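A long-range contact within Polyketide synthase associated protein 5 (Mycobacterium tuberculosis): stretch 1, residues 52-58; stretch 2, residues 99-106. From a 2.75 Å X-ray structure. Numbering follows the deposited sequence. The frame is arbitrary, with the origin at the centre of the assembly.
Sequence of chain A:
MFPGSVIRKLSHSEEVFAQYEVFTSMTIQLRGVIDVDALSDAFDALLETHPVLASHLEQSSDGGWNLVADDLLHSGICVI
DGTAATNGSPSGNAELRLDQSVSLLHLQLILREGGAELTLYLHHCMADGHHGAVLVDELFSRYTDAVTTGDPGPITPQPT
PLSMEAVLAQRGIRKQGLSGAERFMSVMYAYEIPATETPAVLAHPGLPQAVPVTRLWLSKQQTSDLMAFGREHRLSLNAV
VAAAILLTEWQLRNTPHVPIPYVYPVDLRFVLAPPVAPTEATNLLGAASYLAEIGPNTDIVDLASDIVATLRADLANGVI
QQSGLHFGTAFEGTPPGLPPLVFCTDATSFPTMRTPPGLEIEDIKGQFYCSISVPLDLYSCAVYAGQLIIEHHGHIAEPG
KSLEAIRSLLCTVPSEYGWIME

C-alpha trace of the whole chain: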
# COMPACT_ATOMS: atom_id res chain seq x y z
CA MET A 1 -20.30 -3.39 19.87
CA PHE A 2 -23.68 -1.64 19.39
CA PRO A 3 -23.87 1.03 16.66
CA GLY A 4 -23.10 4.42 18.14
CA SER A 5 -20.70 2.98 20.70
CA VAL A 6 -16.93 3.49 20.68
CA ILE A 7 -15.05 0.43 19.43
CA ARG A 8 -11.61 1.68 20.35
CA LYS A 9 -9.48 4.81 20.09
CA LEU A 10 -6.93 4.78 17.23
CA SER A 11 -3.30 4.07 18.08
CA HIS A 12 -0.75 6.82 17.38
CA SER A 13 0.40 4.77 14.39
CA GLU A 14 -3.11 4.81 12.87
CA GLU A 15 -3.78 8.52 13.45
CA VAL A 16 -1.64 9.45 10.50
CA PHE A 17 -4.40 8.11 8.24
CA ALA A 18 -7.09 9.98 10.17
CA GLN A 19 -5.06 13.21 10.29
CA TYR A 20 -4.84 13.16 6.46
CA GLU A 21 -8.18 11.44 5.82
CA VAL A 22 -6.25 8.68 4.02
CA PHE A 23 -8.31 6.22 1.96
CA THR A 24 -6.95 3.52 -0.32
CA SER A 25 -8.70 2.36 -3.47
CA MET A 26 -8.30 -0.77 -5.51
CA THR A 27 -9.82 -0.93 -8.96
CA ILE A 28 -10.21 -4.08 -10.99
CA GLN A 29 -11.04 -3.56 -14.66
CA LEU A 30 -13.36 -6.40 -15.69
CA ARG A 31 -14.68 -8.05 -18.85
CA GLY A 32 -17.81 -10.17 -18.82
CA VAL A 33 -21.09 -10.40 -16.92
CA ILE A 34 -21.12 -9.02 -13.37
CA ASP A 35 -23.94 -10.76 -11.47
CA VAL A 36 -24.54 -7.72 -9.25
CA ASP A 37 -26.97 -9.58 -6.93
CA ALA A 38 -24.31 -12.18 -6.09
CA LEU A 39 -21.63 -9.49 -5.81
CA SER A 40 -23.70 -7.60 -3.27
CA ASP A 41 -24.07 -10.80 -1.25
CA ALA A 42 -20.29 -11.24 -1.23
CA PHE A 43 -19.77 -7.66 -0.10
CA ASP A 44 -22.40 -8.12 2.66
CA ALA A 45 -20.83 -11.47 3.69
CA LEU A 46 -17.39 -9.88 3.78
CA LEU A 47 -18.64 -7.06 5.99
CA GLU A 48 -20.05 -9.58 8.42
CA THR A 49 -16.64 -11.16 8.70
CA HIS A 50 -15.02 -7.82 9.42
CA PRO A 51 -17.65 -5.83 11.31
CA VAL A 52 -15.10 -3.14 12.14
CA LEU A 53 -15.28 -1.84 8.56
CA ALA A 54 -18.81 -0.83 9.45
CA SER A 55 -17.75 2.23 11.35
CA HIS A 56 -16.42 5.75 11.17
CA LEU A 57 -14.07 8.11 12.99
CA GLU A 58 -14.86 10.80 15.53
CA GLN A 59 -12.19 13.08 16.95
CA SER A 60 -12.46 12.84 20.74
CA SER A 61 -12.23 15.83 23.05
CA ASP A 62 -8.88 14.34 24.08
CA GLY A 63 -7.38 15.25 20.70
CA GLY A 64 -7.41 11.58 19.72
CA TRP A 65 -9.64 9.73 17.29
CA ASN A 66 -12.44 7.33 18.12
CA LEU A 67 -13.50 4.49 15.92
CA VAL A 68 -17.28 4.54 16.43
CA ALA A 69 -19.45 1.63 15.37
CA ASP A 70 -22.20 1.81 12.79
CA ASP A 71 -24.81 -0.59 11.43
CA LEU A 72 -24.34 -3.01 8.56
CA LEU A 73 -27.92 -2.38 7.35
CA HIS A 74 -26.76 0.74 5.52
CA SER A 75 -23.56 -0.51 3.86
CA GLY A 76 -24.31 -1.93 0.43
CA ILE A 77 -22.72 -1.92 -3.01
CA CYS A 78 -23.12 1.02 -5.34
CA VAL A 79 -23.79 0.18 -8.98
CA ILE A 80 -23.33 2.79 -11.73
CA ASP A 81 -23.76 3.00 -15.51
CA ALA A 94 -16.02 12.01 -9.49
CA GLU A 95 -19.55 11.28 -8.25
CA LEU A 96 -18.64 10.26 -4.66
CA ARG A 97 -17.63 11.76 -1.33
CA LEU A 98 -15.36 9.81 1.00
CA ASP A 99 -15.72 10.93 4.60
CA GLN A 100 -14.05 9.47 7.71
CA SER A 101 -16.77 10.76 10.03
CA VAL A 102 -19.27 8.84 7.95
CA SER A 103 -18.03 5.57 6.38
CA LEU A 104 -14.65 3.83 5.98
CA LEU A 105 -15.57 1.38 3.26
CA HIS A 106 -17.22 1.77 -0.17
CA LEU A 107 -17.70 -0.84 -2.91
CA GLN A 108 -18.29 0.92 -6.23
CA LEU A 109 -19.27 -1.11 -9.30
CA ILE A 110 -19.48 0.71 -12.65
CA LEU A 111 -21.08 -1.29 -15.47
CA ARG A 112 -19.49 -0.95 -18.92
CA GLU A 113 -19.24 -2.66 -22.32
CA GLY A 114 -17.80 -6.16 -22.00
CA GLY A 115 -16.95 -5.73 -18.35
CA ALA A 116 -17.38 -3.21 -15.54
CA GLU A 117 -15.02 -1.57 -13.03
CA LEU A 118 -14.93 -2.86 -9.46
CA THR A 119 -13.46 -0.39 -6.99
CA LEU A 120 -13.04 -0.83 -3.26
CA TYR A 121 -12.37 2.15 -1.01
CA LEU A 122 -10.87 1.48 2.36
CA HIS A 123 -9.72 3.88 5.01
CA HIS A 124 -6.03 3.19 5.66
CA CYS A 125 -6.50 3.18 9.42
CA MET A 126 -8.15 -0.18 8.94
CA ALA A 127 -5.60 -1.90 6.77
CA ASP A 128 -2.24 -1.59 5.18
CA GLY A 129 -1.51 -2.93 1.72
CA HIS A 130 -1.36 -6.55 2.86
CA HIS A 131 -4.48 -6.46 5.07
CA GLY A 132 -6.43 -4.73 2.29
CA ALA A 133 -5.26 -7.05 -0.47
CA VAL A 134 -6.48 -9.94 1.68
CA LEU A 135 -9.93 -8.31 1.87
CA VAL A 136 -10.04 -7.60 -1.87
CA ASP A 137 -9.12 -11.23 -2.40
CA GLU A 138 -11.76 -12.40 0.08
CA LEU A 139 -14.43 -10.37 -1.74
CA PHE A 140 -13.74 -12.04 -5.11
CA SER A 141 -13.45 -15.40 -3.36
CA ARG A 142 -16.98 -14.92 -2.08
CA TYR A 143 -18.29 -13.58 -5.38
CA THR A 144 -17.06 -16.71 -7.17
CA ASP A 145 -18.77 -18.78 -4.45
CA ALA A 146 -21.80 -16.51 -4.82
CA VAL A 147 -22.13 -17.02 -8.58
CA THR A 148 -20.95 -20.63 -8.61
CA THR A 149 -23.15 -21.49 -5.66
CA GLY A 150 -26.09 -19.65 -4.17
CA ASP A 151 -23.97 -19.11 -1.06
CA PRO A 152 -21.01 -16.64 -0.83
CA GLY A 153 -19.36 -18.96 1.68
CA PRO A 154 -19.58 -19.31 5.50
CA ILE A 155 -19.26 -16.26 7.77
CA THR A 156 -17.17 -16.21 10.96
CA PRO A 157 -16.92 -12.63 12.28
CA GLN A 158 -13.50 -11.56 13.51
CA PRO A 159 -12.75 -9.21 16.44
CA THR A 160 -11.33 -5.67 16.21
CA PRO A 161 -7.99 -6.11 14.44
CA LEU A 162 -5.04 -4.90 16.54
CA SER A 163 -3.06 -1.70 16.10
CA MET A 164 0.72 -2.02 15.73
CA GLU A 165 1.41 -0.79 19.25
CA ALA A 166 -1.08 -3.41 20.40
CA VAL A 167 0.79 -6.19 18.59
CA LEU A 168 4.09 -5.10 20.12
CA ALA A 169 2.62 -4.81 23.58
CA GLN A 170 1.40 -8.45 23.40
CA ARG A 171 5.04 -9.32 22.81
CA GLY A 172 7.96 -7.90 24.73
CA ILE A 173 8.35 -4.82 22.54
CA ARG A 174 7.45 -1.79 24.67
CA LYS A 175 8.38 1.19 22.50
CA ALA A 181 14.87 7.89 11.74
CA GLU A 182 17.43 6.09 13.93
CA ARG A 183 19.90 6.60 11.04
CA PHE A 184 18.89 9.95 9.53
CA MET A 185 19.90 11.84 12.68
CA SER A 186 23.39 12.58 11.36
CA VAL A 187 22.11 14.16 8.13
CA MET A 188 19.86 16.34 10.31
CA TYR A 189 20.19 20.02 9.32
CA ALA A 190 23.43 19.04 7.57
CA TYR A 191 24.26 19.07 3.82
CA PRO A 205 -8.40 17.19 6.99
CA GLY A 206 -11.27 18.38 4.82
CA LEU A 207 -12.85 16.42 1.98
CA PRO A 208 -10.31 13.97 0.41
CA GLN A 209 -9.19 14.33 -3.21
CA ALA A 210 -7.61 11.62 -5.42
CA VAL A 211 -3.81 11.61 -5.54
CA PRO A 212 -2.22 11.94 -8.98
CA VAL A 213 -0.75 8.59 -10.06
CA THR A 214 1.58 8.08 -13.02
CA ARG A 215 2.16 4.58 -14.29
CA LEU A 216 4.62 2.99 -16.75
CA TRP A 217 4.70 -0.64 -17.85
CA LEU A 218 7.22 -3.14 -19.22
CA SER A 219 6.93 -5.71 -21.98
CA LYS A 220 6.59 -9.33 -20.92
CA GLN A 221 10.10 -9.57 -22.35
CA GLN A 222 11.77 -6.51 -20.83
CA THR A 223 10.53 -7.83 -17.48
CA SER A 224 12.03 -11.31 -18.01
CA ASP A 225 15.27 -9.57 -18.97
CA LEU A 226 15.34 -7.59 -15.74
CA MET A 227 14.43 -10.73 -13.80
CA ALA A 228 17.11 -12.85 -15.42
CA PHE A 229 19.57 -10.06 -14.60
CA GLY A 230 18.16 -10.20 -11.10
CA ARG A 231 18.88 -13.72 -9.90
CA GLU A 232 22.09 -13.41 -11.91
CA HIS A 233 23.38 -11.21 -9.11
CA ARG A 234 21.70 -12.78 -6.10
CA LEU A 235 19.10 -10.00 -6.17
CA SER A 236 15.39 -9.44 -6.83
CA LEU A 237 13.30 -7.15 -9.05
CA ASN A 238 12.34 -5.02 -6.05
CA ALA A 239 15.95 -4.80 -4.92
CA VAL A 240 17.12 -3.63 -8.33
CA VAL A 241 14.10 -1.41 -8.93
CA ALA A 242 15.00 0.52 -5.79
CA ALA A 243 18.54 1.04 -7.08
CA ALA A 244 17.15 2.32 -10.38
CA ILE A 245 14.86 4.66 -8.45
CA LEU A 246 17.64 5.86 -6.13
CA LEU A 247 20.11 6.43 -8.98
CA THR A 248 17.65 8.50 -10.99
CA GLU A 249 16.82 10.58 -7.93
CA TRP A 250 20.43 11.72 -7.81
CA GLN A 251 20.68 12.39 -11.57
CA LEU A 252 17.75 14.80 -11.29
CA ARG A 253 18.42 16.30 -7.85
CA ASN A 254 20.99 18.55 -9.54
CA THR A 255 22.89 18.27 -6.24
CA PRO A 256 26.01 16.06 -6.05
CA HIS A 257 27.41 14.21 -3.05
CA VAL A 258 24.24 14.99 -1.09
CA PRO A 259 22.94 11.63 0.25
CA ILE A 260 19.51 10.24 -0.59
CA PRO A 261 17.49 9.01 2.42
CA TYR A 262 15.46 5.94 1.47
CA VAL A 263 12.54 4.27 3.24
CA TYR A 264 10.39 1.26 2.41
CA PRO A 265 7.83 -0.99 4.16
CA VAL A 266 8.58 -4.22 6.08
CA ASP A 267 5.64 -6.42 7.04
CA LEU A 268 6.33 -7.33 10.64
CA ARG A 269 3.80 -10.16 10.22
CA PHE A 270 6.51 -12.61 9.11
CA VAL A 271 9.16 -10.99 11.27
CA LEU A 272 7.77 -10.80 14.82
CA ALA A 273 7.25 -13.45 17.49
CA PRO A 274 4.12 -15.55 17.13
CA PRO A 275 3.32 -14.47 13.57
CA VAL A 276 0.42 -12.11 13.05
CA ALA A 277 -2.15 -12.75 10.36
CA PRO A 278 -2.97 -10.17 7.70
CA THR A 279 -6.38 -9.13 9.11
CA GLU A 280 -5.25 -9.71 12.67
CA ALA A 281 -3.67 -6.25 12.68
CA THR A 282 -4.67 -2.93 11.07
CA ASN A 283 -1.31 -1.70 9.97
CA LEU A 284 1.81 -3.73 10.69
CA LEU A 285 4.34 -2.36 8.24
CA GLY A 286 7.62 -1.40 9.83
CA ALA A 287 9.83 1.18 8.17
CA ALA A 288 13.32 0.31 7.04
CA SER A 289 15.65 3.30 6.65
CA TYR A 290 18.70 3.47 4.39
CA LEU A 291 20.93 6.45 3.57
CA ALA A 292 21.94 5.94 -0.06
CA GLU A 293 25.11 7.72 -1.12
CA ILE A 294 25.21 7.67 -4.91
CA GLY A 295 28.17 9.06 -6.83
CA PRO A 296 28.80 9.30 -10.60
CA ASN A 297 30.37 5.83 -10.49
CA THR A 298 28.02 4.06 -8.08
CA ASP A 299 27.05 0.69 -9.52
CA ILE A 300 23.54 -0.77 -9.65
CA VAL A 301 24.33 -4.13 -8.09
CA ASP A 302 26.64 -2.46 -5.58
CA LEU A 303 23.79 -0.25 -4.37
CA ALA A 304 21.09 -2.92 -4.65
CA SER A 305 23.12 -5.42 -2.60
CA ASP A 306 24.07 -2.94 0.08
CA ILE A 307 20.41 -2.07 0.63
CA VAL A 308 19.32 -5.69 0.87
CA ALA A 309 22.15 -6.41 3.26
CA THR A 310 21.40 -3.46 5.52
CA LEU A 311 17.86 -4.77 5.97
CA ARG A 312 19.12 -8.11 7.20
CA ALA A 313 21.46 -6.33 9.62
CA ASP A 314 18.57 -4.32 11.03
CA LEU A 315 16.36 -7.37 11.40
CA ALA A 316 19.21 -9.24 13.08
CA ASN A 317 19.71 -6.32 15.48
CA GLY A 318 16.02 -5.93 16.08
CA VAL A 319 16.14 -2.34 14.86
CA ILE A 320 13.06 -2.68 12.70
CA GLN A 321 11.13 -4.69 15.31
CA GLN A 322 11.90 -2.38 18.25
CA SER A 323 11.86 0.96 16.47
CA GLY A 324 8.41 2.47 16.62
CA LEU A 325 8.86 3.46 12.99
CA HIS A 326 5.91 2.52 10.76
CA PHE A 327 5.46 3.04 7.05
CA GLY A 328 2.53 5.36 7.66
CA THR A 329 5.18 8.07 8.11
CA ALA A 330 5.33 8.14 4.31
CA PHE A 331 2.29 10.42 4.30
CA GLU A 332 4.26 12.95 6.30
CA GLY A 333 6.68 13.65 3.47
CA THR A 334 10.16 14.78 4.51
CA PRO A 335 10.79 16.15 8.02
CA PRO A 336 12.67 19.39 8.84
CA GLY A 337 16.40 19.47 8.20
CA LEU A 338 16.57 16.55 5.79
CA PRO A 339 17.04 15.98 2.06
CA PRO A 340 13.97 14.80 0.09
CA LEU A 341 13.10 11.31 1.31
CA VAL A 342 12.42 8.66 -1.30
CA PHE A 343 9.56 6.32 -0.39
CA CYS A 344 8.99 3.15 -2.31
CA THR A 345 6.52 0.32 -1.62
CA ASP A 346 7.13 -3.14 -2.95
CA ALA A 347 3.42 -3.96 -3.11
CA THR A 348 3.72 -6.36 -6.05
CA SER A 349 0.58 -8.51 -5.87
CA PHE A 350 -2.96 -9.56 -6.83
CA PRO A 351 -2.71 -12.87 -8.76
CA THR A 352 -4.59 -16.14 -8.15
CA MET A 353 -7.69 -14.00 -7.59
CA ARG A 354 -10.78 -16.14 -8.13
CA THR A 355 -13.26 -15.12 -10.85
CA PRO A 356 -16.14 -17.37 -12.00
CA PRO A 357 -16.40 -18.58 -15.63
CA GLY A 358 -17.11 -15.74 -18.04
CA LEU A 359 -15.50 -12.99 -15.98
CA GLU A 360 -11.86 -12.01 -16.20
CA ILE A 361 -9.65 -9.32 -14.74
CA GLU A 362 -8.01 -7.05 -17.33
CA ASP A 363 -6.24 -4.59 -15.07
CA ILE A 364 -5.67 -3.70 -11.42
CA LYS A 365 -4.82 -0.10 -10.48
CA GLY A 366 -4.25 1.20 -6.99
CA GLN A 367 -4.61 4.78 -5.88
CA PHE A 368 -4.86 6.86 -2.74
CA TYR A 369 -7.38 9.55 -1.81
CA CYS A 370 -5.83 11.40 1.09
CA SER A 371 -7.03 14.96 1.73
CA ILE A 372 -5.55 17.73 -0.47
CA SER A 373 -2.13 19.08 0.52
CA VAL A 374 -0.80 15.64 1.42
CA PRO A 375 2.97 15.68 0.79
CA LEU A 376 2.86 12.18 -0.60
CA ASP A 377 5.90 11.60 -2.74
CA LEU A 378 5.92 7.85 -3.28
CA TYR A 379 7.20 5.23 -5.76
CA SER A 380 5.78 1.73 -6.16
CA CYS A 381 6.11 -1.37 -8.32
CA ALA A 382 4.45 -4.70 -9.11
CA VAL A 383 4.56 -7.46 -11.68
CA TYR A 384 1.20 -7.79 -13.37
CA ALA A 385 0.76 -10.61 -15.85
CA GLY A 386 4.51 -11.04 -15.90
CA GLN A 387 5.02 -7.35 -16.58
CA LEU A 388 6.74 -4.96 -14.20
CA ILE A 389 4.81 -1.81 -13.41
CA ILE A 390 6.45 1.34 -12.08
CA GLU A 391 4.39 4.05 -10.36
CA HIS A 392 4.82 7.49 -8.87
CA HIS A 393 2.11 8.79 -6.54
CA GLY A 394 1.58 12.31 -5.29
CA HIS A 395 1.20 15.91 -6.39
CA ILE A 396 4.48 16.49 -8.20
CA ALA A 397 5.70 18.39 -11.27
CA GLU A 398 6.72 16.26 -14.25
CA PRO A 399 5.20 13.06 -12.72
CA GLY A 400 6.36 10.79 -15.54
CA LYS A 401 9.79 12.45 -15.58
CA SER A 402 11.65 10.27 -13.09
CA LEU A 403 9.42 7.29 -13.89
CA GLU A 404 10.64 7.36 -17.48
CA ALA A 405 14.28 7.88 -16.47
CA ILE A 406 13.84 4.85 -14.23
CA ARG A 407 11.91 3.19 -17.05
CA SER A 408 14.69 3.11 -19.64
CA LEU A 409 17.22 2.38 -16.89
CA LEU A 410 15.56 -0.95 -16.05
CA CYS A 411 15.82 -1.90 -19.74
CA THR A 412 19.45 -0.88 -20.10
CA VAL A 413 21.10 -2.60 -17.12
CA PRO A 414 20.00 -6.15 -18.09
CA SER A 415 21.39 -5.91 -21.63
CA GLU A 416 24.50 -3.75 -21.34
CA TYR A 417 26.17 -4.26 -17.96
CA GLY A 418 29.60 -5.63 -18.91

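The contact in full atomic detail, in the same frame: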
# COMPACT_ATOMS: atom_id res chain seq x y z
N VAL A 52 -15.72 -4.41 11.76
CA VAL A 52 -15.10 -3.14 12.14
C VAL A 52 -15.27 -2.13 10.98
O VAL A 52 -15.48 -0.94 11.20
CB VAL A 52 -13.60 -3.30 12.42
CG1 VAL A 52 -13.11 -2.13 13.24
CG2 VAL A 52 -13.36 -4.57 13.15
N LEU A 53 -15.15 -2.64 9.76
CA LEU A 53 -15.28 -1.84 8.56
C LEU A 53 -16.59 -1.06 8.56
O LEU A 53 -16.75 -0.06 7.83
CB LEU A 53 -15.22 -2.73 7.32
CG LEU A 53 -13.96 -3.58 7.27
CD1 LEU A 53 -13.99 -4.52 6.09
CD2 LEU A 53 -12.77 -2.66 7.20
N ALA A 54 -17.54 -1.50 9.38
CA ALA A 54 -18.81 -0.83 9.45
C ALA A 54 -18.77 0.26 10.49
O ALA A 54 -19.60 0.29 11.39
CB ALA A 54 -19.89 -1.82 9.80
N SER A 55 -17.82 1.17 10.37
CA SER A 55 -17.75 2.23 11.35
C SER A 55 -17.25 3.51 10.73
O SER A 55 -17.17 3.63 9.52
CB SER A 55 -16.80 1.83 12.46
OG SER A 55 -15.47 1.93 12.00
N HIS A 56 -16.91 4.46 11.60
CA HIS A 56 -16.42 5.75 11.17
C HIS A 56 -15.58 6.33 12.29
O HIS A 56 -15.52 5.77 13.38
CB HIS A 56 -17.57 6.70 10.86
CG HIS A 56 -18.46 6.98 12.03
ND1 HIS A 56 -19.56 6.22 12.32
CD2 HIS A 56 -18.37 7.92 13.00
CE1 HIS A 56 -20.12 6.67 13.43
NE2 HIS A 56 -19.42 7.70 13.86
N LEU A 57 -14.93 7.46 12.01
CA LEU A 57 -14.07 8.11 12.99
C LEU A 57 -14.67 9.38 13.56
O LEU A 57 -15.34 10.13 12.85
CB LEU A 57 -12.73 8.46 12.36
CG LEU A 57 -11.85 7.31 11.90
CD1 LEU A 57 -10.95 7.81 10.81
CD2 LEU A 57 -11.07 6.75 13.07
N GLU A 58 -14.39 9.62 14.83
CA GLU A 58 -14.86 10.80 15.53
C GLU A 58 -13.72 11.31 16.38
O GLU A 58 -13.21 10.57 17.21
CB GLU A 58 -16.06 10.45 16.40
CG GLU A 58 -17.32 10.15 15.60
CD GLU A 58 -18.53 9.88 16.50
OE1 GLU A 58 -18.52 10.34 17.66
OE2 GLU A 58 -19.48 9.23 16.02
N ASP A 99 -15.76 10.16 3.36
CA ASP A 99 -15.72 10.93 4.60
C ASP A 99 -15.51 10.04 5.82
O ASP A 99 -16.35 9.19 6.12
CB ASP A 99 -17.02 11.71 4.76
CG ASP A 99 -17.02 12.60 5.98
OD1 ASP A 99 -18.06 13.20 6.29
OD2 ASP A 99 -15.96 12.71 6.63
N GLN A 100 -14.38 10.24 6.51
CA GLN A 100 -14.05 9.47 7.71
C GLN A 100 -15.17 9.43 8.73
O GLN A 100 -15.53 8.37 9.24
CB GLN A 100 -12.86 10.08 8.43
CG GLN A 100 -11.59 10.11 7.66
CD GLN A 100 -10.46 10.71 8.48
OE1 GLN A 100 -9.29 10.50 8.19
NE2 GLN A 100 -10.82 11.46 9.52
N SER A 101 -15.70 10.61 9.05
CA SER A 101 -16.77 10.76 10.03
C SER A 101 -18.02 9.99 9.66
O SER A 101 -18.87 9.76 10.51
CB SER A 101 -17.12 12.23 10.18
OG SER A 101 -17.41 12.79 8.92
N VAL A 102 -18.11 9.58 8.40
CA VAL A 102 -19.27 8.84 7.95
C VAL A 102 -19.05 7.34 7.73
O VAL A 102 -19.57 6.53 8.47
CB VAL A 102 -19.83 9.45 6.65
CG1 VAL A 102 -21.07 8.69 6.20
CG2 VAL A 102 -20.15 10.92 6.86
N SER A 103 -18.28 6.98 6.71
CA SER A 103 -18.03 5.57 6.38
C SER A 103 -16.54 5.34 6.13
O SER A 103 -15.80 6.29 5.86
CB SER A 103 -18.86 5.22 5.14
OG SER A 103 -18.66 3.89 4.71
N LEU A 104 -16.07 4.10 6.23
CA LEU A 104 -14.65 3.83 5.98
C LEU A 104 -14.48 2.80 4.88
O LEU A 104 -13.37 2.41 4.56
CB LEU A 104 -13.98 3.31 7.24
CG LEU A 104 -14.03 4.24 8.45
CD1 LEU A 104 -13.32 3.59 9.63
CD2 LEU A 104 -13.38 5.56 8.11
N LEU A 105 -15.60 2.38 4.30
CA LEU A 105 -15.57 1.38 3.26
C LEU A 105 -16.67 1.67 2.23
O LEU A 105 -17.81 2.01 2.59
CB LEU A 105 -15.77 -0.01 3.88
CG LEU A 105 -15.77 -1.22 2.95
CD1 LEU A 105 -14.42 -1.37 2.27
CD2 LEU A 105 -16.11 -2.46 3.75
N HIS A 106 -16.31 1.52 0.95
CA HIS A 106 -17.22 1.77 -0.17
C HIS A 106 -16.90 0.81 -1.31
O HIS A 106 -15.75 0.73 -1.76
CB HIS A 106 -17.08 3.22 -0.66
CG HIS A 106 -17.69 4.24 0.25
ND1 HIS A 106 -19.05 4.33 0.46
CD2 HIS A 106 -17.13 5.22 1.00
CE1 HIS A 106 -19.30 5.33 1.30
NE2 HIS A 106 -18.15 5.88 1.64

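Residues 55-58 form the start of a strand, and the second stretch runs beside them mostly as loop, becoming strand only at L105 and H106. The two stretches run in opposite order: L57 lies nearest S101, H56 nearest S103, and L53 nearest L105, with the CA atoms of L57 and S101 4.8 Å apart. A backbone hydrogen bond crosses the contact, from L57 N to Q100 O at 3.0 Å, and its N-H...O angle of 167° makes it nearly straight. The carbonyl of the same leucine takes part in a CA-H...O contact, L57 O lying 3.2 Å from S101 CA, so both polar backbone atoms of L57 face the loop.

The loop is shaped by bonds of its own. D99 O accepts from both V102 N (2.9 Å) and S103 N (3.0 Å), closing a tight turn. The D99 carboxylate braces it from the side chain: OD2 receives S101 OG at 2.7 Å and, more weakly, S101 N at 3.2 Å. Small polar S101 suits this exposed corner, since its short hydroxyl reaches back to the aspartate, and its CA lies against L57 O.

H56 points toward this turn. Its CB lies 3.1 Å from both Q100 O and V102 O, and its CD2 is 3.1 Å from S101 O, so three successive carbonyls gather around the residue. With chi1 at 61° (p), the ring also extends to E58, where NE2 donates to OE2 at 2.6 Å; ND1 is bonded elsewhere in the structure. Histidine can thus use both ring nitrogens while its carbon atoms pack against the turn.

The whole contact buries 460 Å², both sides summed, and leucines supply its apolar part. L104 points toward the first stretch, its CG 3.4 Å from S55 O and 3.9 Å from H56 CA; its CD2 reaches CD1 of L57, the residue most covered by the other stretch, at 4.3 Å. Farther along, L53 CB meets L105 CD2 at 3.7 Å. Branched, flexible leucine fits these buried places, offering methyl groups without a polar group to satisfy.

S55 is buried too, but its hydroxyl is not wasted: with chi1 at 75° (p), OG donates to V52 O at 3.0 Å, and the same atom sits 3.6 Å from L104 CD1. A side chain this small can bond to the carbonyl of V52 and still lie against a leucine methyl.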